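Local coordinates for probable amino acid aminotransferase (Mycobacterium tuberculosis, PDB 6Q1Q), which is probably an amino acid aminotransferase of the class IV family, and forms an assembly of two chains, at residues V5-E10 against R71-V76. Residues are numbered along the deposited sequence; the frame is centred on the assembly and turned at random.
Sequences VTLDGE and RRAVEV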
# COMPACT_ATOMS: atom_id res chain seq x y z
N VAL B 5 18.94 -11.97 -8.65
CA VAL B 5 19.32 -12.04 -10.06
C VAL B 5 18.62 -10.92 -10.80
O VAL B 5 17.39 -10.86 -10.85
CB VAL B 5 18.97 -13.40 -10.69
CG1 VAL B 5 19.50 -13.48 -12.11
CG2 VAL B 5 19.53 -14.54 -9.84
N THR B 6 19.42 -10.03 -11.38
CA THR B 6 18.89 -8.95 -12.19
C THR B 6 18.46 -9.48 -13.56
O THR B 6 18.86 -10.57 -13.98
CB THR B 6 19.94 -7.85 -12.32
OG1 THR B 6 21.21 -8.41 -12.65
CG2 THR B 6 20.04 -7.04 -11.02
N LEU B 7 17.65 -8.68 -14.26
CA LEU B 7 17.09 -9.13 -15.53
C LEU B 7 18.12 -9.25 -16.64
O LEU B 7 17.89 -9.95 -17.62
CB LEU B 7 15.95 -8.18 -15.97
CG LEU B 7 14.60 -8.58 -15.37
CD1 LEU B 7 13.45 -7.94 -16.12
CD2 LEU B 7 14.45 -10.08 -15.33
N ASP B 8 19.25 -8.57 -16.51
CA ASP B 8 20.35 -8.82 -17.43
C ASP B 8 20.83 -10.25 -17.32
O ASP B 8 21.34 -10.82 -18.29
CB ASP B 8 21.50 -7.86 -17.16
CG ASP B 8 21.76 -7.69 -15.69
OD1 ASP B 8 21.62 -8.69 -14.95
OD2 ASP B 8 22.11 -6.58 -15.25
N GLY B 9 20.73 -10.83 -16.13
CA GLY B 9 21.27 -12.14 -15.82
C GLY B 9 22.39 -12.08 -14.82
O GLY B 9 22.84 -13.13 -14.35
N GLU B 10 22.84 -10.88 -14.45
CA GLU B 10 23.88 -10.76 -13.44
C GLU B 10 23.34 -11.17 -12.08
O GLU B 10 22.21 -10.84 -11.70
CB GLU B 10 24.41 -9.33 -13.41
CG GLU B 10 25.72 -9.18 -12.63
CD GLU B 10 26.84 -10.07 -13.19
OE1 GLU B 10 26.75 -10.51 -14.36
OE2 GLU B 10 27.79 -10.36 -12.43
N ARG B 71 12.01 -14.56 -18.02
CA ARG B 71 12.10 -16.02 -18.00
C ARG B 71 13.53 -16.47 -17.70
O ARG B 71 13.73 -17.44 -16.97
CB ARG B 71 11.64 -16.59 -19.34
CG ARG B 71 10.14 -16.61 -19.52
CD ARG B 71 9.74 -17.43 -20.75
NE ARG B 71 8.39 -17.09 -21.21
CZ ARG B 71 8.13 -16.19 -22.15
NH1 ARG B 71 9.12 -15.54 -22.74
NH2 ARG B 71 6.87 -15.95 -22.50
N ARG B 72 14.52 -15.76 -18.24
CA ARG B 72 15.91 -16.15 -18.03
C ARG B 72 16.35 -15.91 -16.59
O ARG B 72 17.01 -16.76 -15.99
CB ARG B 72 16.81 -15.38 -18.99
CG ARG B 72 18.21 -15.14 -18.47
CD ARG B 72 19.08 -14.57 -19.57
NE ARG B 72 18.67 -13.20 -19.86
CZ ARG B 72 19.45 -12.28 -20.42
NH1 ARG B 72 20.69 -12.58 -20.77
NH2 ARG B 72 18.98 -11.06 -20.65
N ALA B 73 15.99 -14.75 -16.02
CA ALA B 73 16.37 -14.45 -14.65
C ALA B 73 15.75 -15.44 -13.67
O ALA B 73 16.38 -15.81 -12.67
CB ALA B 73 15.98 -13.03 -14.28
N VAL B 74 14.52 -15.87 -13.93
CA VAL B 74 13.88 -16.88 -13.09
C VAL B 74 14.72 -18.15 -13.07
O VAL B 74 15.01 -18.71 -12.00
CB VAL B 74 12.45 -17.16 -13.57
CG1 VAL B 74 11.90 -18.42 -12.91
CG2 VAL B 74 11.55 -15.98 -13.27
N GLU B 75 15.10 -18.64 -14.25
CA GLU B 75 15.92 -19.85 -14.35
C GLU B 75 17.22 -19.70 -13.56
O GLU B 75 17.55 -20.54 -12.72
CB GLU B 75 16.20 -20.14 -15.81
CG GLU B 75 14.97 -20.62 -16.55
CD GLU B 75 14.35 -21.88 -15.93
OE1 GLU B 75 15.09 -22.74 -15.39
OE2 GLU B 75 13.11 -21.99 -15.99
N VAL B 76 17.97 -18.63 -13.84
CA VAL B 76 19.26 -18.40 -13.19
C VAL B 76 19.10 -18.46 -11.68
O VAL B 76 19.90 -19.10 -10.98
CB VAL B 76 19.85 -17.07 -13.66
CG1 VAL B 76 21.05 -16.71 -12.84
CG2 VAL B 76 20.20 -17.14 -15.14
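Val-5 and Leu-7 rest on helix 67-84 through Ala-73 and Val-76. Val-5 is the side chain to follow. Its CB lies 4.1 Å from Ala-73 O. CG1 stands anti to the backbone N (chi1 -175°), which turns it toward the helix. There Val-5 CG1 meets Val-76 CG1 at 3.7 Å. Val-5 CG1 also comes within 3.9 Å of Ala-73 O. Val-5 CG2 lies 4.0 Å from Val-76 CG1. The two valines meet at a slant. Further along, Leu-7 CD2 presses on Ala-73 CB at 3.5 Å, although the CB of Leu-7 points away from the helix. Strand 3-6 is an outermost strand, within this chain, of the five-stranded antiparallel sheet. Backbone hydrogen bonds join Val-5 to Val-109. Helix 67-84 packs over this sheet, with Ala-73 also on Val-109 and Val-74 on Leu-91 and Leu-93. Thr-6 to Gly-9 make a type I beta turn. Asp-8 OD1 accepts from Glu-10 N, an Asx turn, with the N-H arriving 40° out of the carboxylate plane. A bend at chi3 (71°) brings the Arg-72 guanidinium to the turn. Asp-8 O sits over one face, 3.1 Å from Arg-72 NH1, at an angle too poor for a hydrogen bond.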